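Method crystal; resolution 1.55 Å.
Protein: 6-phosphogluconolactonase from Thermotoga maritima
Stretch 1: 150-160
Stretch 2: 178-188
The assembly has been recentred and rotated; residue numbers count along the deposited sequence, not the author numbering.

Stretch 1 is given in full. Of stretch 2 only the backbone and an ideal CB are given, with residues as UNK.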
ATOM      1  N   HIS A 150      -7.299  -4.737   9.449  1.00 21.06           N
ATOM      2  CA  HIS A 150      -7.227  -3.406   8.917  1.00 21.06           C
ATOM      3  C   HIS A 150      -6.323  -3.348   7.660  1.00 21.89           C
ATOM      4  O   HIS A 150      -5.472  -4.221   7.440  1.00 24.46           O
ATOM      5  CB  HIS A 150      -6.806  -2.395  10.018  1.00 20.99           C
ATOM      6  CG  HIS A 150      -5.333  -2.178  10.133  1.00 23.60           C
ATOM      7  ND1 HIS A 150      -4.550  -2.847  11.050  1.00 25.00           N
ATOM      8  CD2 HIS A 150      -4.505  -1.334   9.469  1.00 24.42           C
ATOM      9  CE1 HIS A 150      -3.292  -2.437  10.929  1.00 24.22           C
ATOM     10  NE2 HIS A 150      -3.239  -1.507   9.990  1.00 24.08           N
ATOM     11  N   VAL A 151      -6.567  -2.381   6.796  1.00 21.86           N
ATOM     12  CA  VAL A 151      -5.783  -2.172   5.587  1.00 22.38           C
ATOM     13  C   VAL A 151      -5.448  -0.695   5.455  1.00 22.97           C
ATOM     14  O   VAL A 151      -6.218   0.155   5.890  1.00 22.30           O
ATOM     15  CB  VAL A 151      -6.600  -2.671   4.400  1.00 22.41           C
ATOM     16  CG1 VAL A 151      -7.909  -1.887   4.251  1.00 23.39           C
ATOM     17  CG2 VAL A 151      -5.780  -2.683   3.124  1.00 22.93           C
ATOM     18  N   ALA A 152      -4.255  -0.370   4.961  1.00 23.51           N
ATOM     19  CA  ALA A 152      -3.816   1.000   4.919  1.00 22.05           C
ATOM     20  C   ALA A 152      -3.890   1.523   6.370  1.00 22.51           C
ATOM     21  O   ALA A 152      -3.422   0.815   7.262  1.00 23.14           O
ATOM     22  CB  ALA A 152      -4.597   1.846   3.881  1.00 23.79           C
ATOM     23  N   SER A 153      -4.501   2.670   6.609  1.00 21.72           N
ATOM     24  CA  SER A 153      -4.867   3.082   7.982  1.00 21.29           C
ATOM     25  C   SER A 153      -6.397   3.173   8.102  1.00 22.62           C
ATOM     26  O   SER A 153      -6.949   4.053   8.800  1.00 22.15           O
ATOM     27  CB  SER A 153      -4.178   4.369   8.414  1.00 22.64           C
ATOM     28  OG  SER A 153      -2.837   4.190   8.887  1.00 22.98           O
ATOM     29  N   ILE A 154      -7.073   2.276   7.391  1.00 21.94           N
ATOM     30  CA  ILE A 154      -8.517   2.115   7.536  1.00 21.71           C
ATOM     31  C   ILE A 154      -8.795   1.043   8.623  1.00 21.82           C
ATOM     32  O   ILE A 154      -8.601  -0.166   8.387  1.00 22.02           O
ATOM     33  CB  ILE A 154      -9.166   1.703   6.234  1.00 20.35           C
ATOM     34  CG1 ILE A 154      -8.834   2.675   5.093  1.00 22.41           C
ATOM     35  CG2 ILE A 154     -10.656   1.530   6.475  1.00 21.39           C
ATOM     36  CD1 ILE A 154      -9.066   2.159   3.722  1.00 21.56           C
ATOM     37  N   PHE A 155      -9.226   1.501   9.786  1.00 21.91           N
ATOM     38  CA  PHE A 155      -9.514   0.664  10.945  1.00 21.68           C
ATOM     39  C   PHE A 155     -11.014   0.486  11.129  1.00 22.74           C
ATOM     40  O   PHE A 155     -11.443  -0.499  11.721  1.00 24.31           O
ATOM     41  CB  PHE A 155      -8.920   1.271  12.221  1.00 22.45           C
ATOM     42  CG  PHE A 155      -7.402   1.192  12.270  1.00 21.38           C
ATOM     43  CD1 PHE A 155      -6.760   0.101  12.769  1.00 21.09           C
ATOM     44  CD2 PHE A 155      -6.641   2.187  11.743  1.00 22.82           C
ATOM     45  CE1 PHE A 155      -5.381   0.028  12.762  1.00 20.76           C
ATOM     46  CE2 PHE A 155      -5.269   2.100  11.700  1.00 23.74           C
ATOM     47  CZ  PHE A 155      -4.645   1.036  12.194  1.00 21.54           C
ATOM     48  N   ASP A 156     -11.780   1.440  10.618  1.00 24.40           N
ATOM     49  CA  ASP A 156     -13.235   1.554  10.725  1.00 24.68           C
ATOM     50  C   ASP A 156     -13.854   1.670   9.325  1.00 22.55           C
ATOM     51  O   ASP A 156     -13.311   2.325   8.444  1.00 23.85           O
ATOM     52  CB  ASP A 156     -13.621   2.791  11.558  1.00 25.97           C
ATOM     53  CG  ASP A 156     -13.328   2.591  13.000  1.00 29.32           C
ATOM     54  OD1 ASP A 156     -13.999   1.740  13.602  1.00 35.49           O
ATOM     55  OD2 ASP A 156     -12.413   3.164  13.590  1.00 35.29           O
ATOM     56  N   LEU A 157     -15.033   1.097   9.128  1.00 21.92           N
ATOM     57  CA  LEU A 157     -15.637   1.187   7.807  1.00 21.89           C
ATOM     58  C   LEU A 157     -15.999   2.619   7.398  1.00 21.27           C
ATOM     59  O   LEU A 157     -15.862   2.971   6.223  1.00 22.68           O
ATOM     60  CB  LEU A 157     -16.846   0.234   7.668  1.00 21.59           C
ATOM     61  CG  LEU A 157     -16.531  -1.236   8.003  1.00 20.71           C
ATOM     62  CD1 LEU A 157     -17.758  -2.045   7.704  1.00 20.38           C
ATOM     63  CD2 LEU A 157     -15.351  -1.750   7.234  1.00 21.50           C
ATOM     64  N   GLU A 158     -16.397   3.448   8.350  1.00 21.24           N
ATOM     65  CA  GLU A 158     -16.733   4.829   8.042  1.00 21.82           C
ATOM     66  C   GLU A 158     -15.562   5.482   7.359  1.00 21.30           C
ATOM     67  O   GLU A 158     -15.748   6.264   6.423  1.00 21.48           O
ATOM     68  CB  GLU A 158     -17.065   5.618   9.333  1.00 22.19           C
ATOM     69  CG  GLU A 158     -17.433   7.084   9.069  1.00 22.94           C
ATOM     70  CD  GLU A 158     -17.696   7.869  10.305  1.00 23.74           C
ATOM     71  OE1 GLU A 158     -17.697   7.295  11.394  1.00 24.23           O
ATOM     72  OE2 GLU A 158     -17.976   9.067  10.150  1.00 27.89           O
ATOM     73  N   THR A 159     -14.356   5.261   7.905  1.00 21.15           N
ATOM     74  CA  THR A 159     -13.122   5.830   7.306  1.00 21.30           C
ATOM     75  C   THR A 159     -12.961   5.356   5.867  1.00 21.73           C
ATOM     76  O   THR A 159     -12.667   6.126   4.953  1.00 21.09           O
ATOM     77  CB  THR A 159     -11.895   5.357   8.104  1.00 21.48           C
ATOM     78  OG1 THR A 159     -11.927   5.864   9.415  1.00 22.99           O
ATOM     79  CG2 THR A 159     -10.600   5.984   7.559  1.00 21.23           C
ATOM     80  N   GLY A 160     -13.103   4.063   5.666  1.00 22.21           N
ATOM     81  CA  GLY A 160     -12.898   3.537   4.337  1.00 22.02           C
ATOM     82  C   GLY A 160     -13.958   4.013   3.370  1.00 22.23           C
ATOM     83  O   GLY A 160     -13.665   4.154   2.187  1.00 23.12           O
ATOM     84  N   UNK A 178      -3.154   9.649  15.192  1.00 25.86           N
ATOM     85  CA  UNK A 178      -3.992   9.953  14.058  1.00 25.41           C
ATOM     86  C   UNK A 178      -3.289   9.522  12.784  1.00 24.40           C
ATOM     87  O   UNK A 178      -2.063   9.445  12.743  1.00 22.96           O
ATOM     88  CB  UNK A 178      -4.337  11.443  14.017  1.00 25.41           C
ATOM     89  N   UNK A 179      -4.081   9.166  11.794  1.00 24.51           N
ATOM     90  CA  UNK A 179      -3.564   8.659  10.523  1.00 24.24           C
ATOM     91  C   UNK A 179      -4.203   9.407   9.344  1.00 24.20           C
ATOM     92  O   UNK A 179      -5.374   9.865   9.422  1.00 24.35           O
ATOM     93  CB  UNK A 179      -3.824   7.156  10.403  1.00 24.24           C
ATOM     94  N   UNK A 180      -3.450   9.489   8.250  1.00 23.62           N
ATOM     95  CA  UNK A 180      -3.933   9.950   6.961  1.00 23.07           C
ATOM     96  C   UNK A 180      -3.968   8.706   6.077  1.00 23.68           C
ATOM     97  O   UNK A 180      -3.009   7.943   6.066  1.00 24.13           O
ATOM     98  CB  UNK A 180      -3.056  11.057   6.374  1.00 23.07           C
ATOM     99  N   UNK A 181      -5.088   8.460   5.410  1.00 22.97           N
ATOM    100  CA  UNK A 181      -5.191   7.247   4.631  1.00 21.79           C
ATOM    101  C   UNK A 181      -5.933   7.423   3.342  1.00 21.00           C
ATOM    102  O   UNK A 181      -6.878   8.200   3.247  1.00 21.29           O
ATOM    103  CB  UNK A 181      -5.870   6.154   5.458  1.00 21.79           C
ATOM    104  N   UNK A 182      -5.509   6.670   2.310  1.00 21.36           N
ATOM    105  CA  UNK A 182      -6.380   6.484   1.190  1.00 21.75           C
ATOM    106  C   UNK A 182      -7.598   5.750   1.662  1.00 21.72           C
ATOM    107  O   UNK A 182      -7.538   4.988   2.634  1.00 23.01           O
ATOM    108  CB  UNK A 182      -5.682   5.737   0.052  1.00 21.75           C
ATOM    109  N   UNK A 183      -8.719   6.009   0.966  1.00 21.89           N
ATOM    110  CA  UNK A 183     -10.044   5.393   1.270  1.00 22.38           C
ATOM    111  C   UNK A 183     -10.273   4.178   0.396  1.00 22.79           C
ATOM    112  O   UNK A 183      -9.486   3.855  -0.512  1.00 24.00           O
ATOM    113  CB  UNK A 183     -11.180   6.396   1.063  1.00 22.38           C
ATOM    114  N   UNK A 184     -11.333   3.424   0.671  1.00 23.14           N
ATOM    115  CA  UNK A 184     -11.714   2.368  -0.261  1.00 22.41           C
ATOM    116  C   UNK A 184     -11.829   2.866  -1.717  1.00 22.33           C
ATOM    117  O   UNK A 184     -11.359   2.198  -2.658  1.00 23.21           O
ATOM    118  CB  UNK A 184     -13.044   1.755   0.181  1.00 22.41           C
ATOM    119  N   UNK A 185     -12.451   4.019  -1.909  1.00 23.00           N
ATOM    120  CA  UNK A 185     -12.587   4.613  -3.243  1.00 24.58           C
ATOM    121  C   UNK A 185     -11.267   4.719  -3.985  1.00 24.03           C
ATOM    122  O   UNK A 185     -11.161   4.270  -5.148  1.00 23.68           O
ATOM    123  CB  UNK A 185     -13.215   6.004  -3.132  1.00 24.58           C
ATOM    124  N   UNK A 186     -10.245   5.250  -3.304  1.00 24.16           N
ATOM    125  CA  UNK A 186      -8.927   5.478  -3.901  1.00 22.88           C
ATOM    126  C   UNK A 186      -8.266   4.119  -4.181  1.00 22.72           C
ATOM    127  O   UNK A 186      -7.769   3.846  -5.288  1.00 21.97           O
ATOM    128  CB  UNK A 186      -8.051   6.333  -2.983  1.00 22.88           C
ATOM    129  N   UNK A 187      -8.307   3.251  -3.178  1.00 22.38           N
ATOM    130  CA  UNK A 187      -7.624   1.936  -3.300  1.00 23.75           C
ATOM    131  C   UNK A 187      -8.243   1.116  -4.417  1.00 23.61           C
ATOM    132  O   UNK A 187      -7.555   0.405  -5.157  1.00 23.78           O
ATOM    133  CB  UNK A 187      -7.698   1.156  -1.986  1.00 23.75           C
ATOM    134  N   UNK A 188      -9.566   1.179  -4.514  1.00 22.45           N
ATOM    135  CA  UNK A 188     -10.299   0.402  -5.491  1.00 22.96           C
ATOM    136  C   UNK A 188     -10.213   0.901  -6.944  1.00 23.05           C
ATOM    137  O   UNK A 188     -10.714   0.264  -7.869  1.00 23.74           O
ATOM    138  CB  UNK A 188     -11.769   0.359  -5.068  1.00 22.96           C
TER

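Position 178 opens the second stretch beyond the reach of the first. Its ideal CB has no atom of stretch 1 within 5.5 Å, and phi/psi of -61/150 is open to most residues, proline included; the deposited residue is P178, which makes no contact here.

At position 179 the backbone is extended and CA-to-CB points toward stretch 1, with the ideal CB 3.4 Å from S153 CB. Beyond that tight start lie the hydroxyl of S153 and the ring of F155, so a long, flexible chain ending in a donor would suit, whether lysine, arginine or glutamine. The residue is R179. Its chi1 of -38° and chi2 of -66° carry the chain past S153 CB, and NH1 donates to S153 OG at 2.9 Å. The hydroxyl lies at the edge of the guanidinium, near its plane, while F155 CE2 lies over one guanidinium face, 3.8 Å from R179 NH1. The same nitrogen sits at the edge of the F155 ring, so the two planar groups do not stack face to face.

Position 180 points away, and stretch 1 sets no preference beyond the extended backbone, which beta-branched residues favour. V180 occupies it.

Position 181 turns back toward stretch 1. Its ideal CB is 3.8 Å from S153 CB and 4.5 Å from I154 N, leaving room for a small or medium side chain; the amide of S153 invites an acceptor, and the methyls of A152 and T159 and the CG1 methylene of I154 favour apolar surface. Serine, threonine or valine would fit, the hydroxyls gaining a bond. T181 meets both demands: S153 N donates to T181 OG1 at 3.1 Å, OG1 in turn donates to the carbonyl O of position 182 at 2.8 Å, and T181 CG2 packs 3.8 Å from T159 CG2.

Position 182 points sideways, with nothing of stretch 1 near its CB, so many residues are possible. L182 leads its side chain away, though its carbonyl O lies 3.4 Å from I154 CD1.

Position 183 precedes a helix, favouring serine, threonine, aspartate or asparagine; CA-to-CB is sideways, the ideal CB 3.5 Å from G160 O. The residue is T183, whose OG1 accepts a weak capping bond from the backbone N of position 186 at 3.3 Å.

At position 184 the amide meets G160 O, and the CB, though sideways, borders a space lined by V151, I154, L157 and the bare CA of G160. A large apolar residue is expected, aromatic or aliphatic. F184 donates from N to G160 O at 2.9 Å, and G160 CA sits over its ring face, 3.6 Å from the centroid.

Positions 185 and 186 leave broad choice. CA-to-CB at 185 is sideways, and R185 ends farther from stretch 1, while its N shares a water with G160 O; A186 is out of reach. Position 187 points toward A152 and I154, suiting an aliphatic chain, and L187 CD1 lies 4.1 Å from I154 CD1. Position 188 has no atom of stretch 1 within 5.5 Å of its ideal CB, leaving the choice open, polar or not; the residue is N188.

Stretch 2, residues 178-188: PRVTLTFRALN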
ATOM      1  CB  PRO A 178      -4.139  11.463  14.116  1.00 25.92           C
ATOM      2  CG  PRO A 178      -3.867  11.812  15.458  1.00 27.65           C
ATOM      3  CD  PRO A 178      -2.790  10.855  15.949  1.00 26.40           C
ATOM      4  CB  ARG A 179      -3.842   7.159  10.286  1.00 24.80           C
ATOM      5  CG  ARG A 179      -3.758   6.191  11.442  1.00 27.48           C
ATOM      6  CD  ARG A 179      -2.418   6.085  11.935  1.00 25.79           C
ATOM      7  NE  ARG A 179      -2.177   5.008  12.937  1.00 24.80           N
ATOM      8  CZ  ARG A 179      -1.748   3.787  12.652  1.00 23.39           C
ATOM      9  NH1 ARG A 179      -1.683   3.340  11.388  1.00 24.27           N
ATOM     10  NH2 ARG A 179      -1.403   2.984  13.639  1.00 25.80           N
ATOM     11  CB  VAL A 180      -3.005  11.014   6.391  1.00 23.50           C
ATOM     12  CG1 VAL A 180      -3.359  11.300   4.917  1.00 24.13           C
ATOM     13  CG2 VAL A 180      -3.034  12.222   7.282  1.00 22.88           C
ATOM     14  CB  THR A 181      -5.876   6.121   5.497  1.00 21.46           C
ATOM     15  OG1 THR A 181      -5.809   4.840   4.814  1.00 21.15           O
ATOM     16  CG2 THR A 181      -7.306   6.433   5.734  1.00 22.31           C
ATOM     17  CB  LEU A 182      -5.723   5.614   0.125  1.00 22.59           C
ATOM     18  CG  LEU A 182      -4.537   6.217  -0.597  1.00 27.60           C
ATOM     19  CD1 LEU A 182      -4.060   5.318  -1.797  1.00 28.15           C
ATOM     20  CD2 LEU A 182      -4.727   7.538  -1.064  1.00 33.43           C
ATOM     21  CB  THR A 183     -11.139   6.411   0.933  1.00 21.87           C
ATOM     22  OG1 THR A 183     -11.018   6.785  -0.441  1.00 23.47           O
ATOM     23  CG2 THR A 183     -11.017   7.693   1.740  1.00 25.32           C
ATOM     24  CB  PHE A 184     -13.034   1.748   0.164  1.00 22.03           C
ATOM     25  CG  PHE A 184     -13.014   1.047   1.497  1.00 21.28           C
ATOM     26  CD1 PHE A 184     -11.886   0.375   1.976  1.00 20.93           C
ATOM     27  CD2 PHE A 184     -14.191   0.965   2.239  1.00 23.03           C
ATOM     28  CE1 PHE A 184     -11.898  -0.311   3.178  1.00 23.50           C
ATOM     29  CE2 PHE A 184     -14.217   0.264   3.469  1.00 20.90           C
ATOM     30  CZ  PHE A 184     -13.046  -0.377   3.943  1.00 23.46           C
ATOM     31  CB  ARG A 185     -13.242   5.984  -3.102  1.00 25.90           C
ATOM     32  CG  ARG A 185     -13.363   6.745  -4.335  1.00 31.86           C
ATOM     33  CD  ARG A 185     -14.232   7.965  -4.083  1.00 37.58           C
ATOM     34  NE  ARG A 185     -14.054   8.965  -5.122  1.00 40.92           N
ATOM     35  CZ  ARG A 185     -14.173  10.284  -4.937  1.00 43.00           C
ATOM     36  NH1 ARG A 185     -14.481  10.791  -3.734  1.00 41.34           N
ATOM     37  NH2 ARG A 185     -13.967  11.103  -5.967  1.00 44.30           N
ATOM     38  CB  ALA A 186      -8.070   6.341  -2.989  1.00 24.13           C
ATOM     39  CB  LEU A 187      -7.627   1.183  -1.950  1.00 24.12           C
ATOM     40  CG  LEU A 187      -6.712   1.798  -0.864  1.00 24.48           C
ATOM     41  CD1 LEU A 187      -6.907   1.051   0.406  1.00 22.79           C
ATOM     42  CD2 LEU A 187      -5.278   1.668  -1.302  1.00 25.08           C
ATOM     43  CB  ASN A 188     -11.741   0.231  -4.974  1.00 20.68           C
ATOM     44  CG  ASN A 188     -11.852  -0.747  -3.810  1.00 20.83           C
ATOM     45  OD1 ASN A 188     -10.911  -1.464  -3.500  1.00 23.49           O
ATOM     46  ND2 ASN A 188     -13.000  -0.748  -3.145  1.00 26.90           N
TER
HETATM   47  O   HOH W   1     -14.380   5.481  -0.001  1.00 20.65           O
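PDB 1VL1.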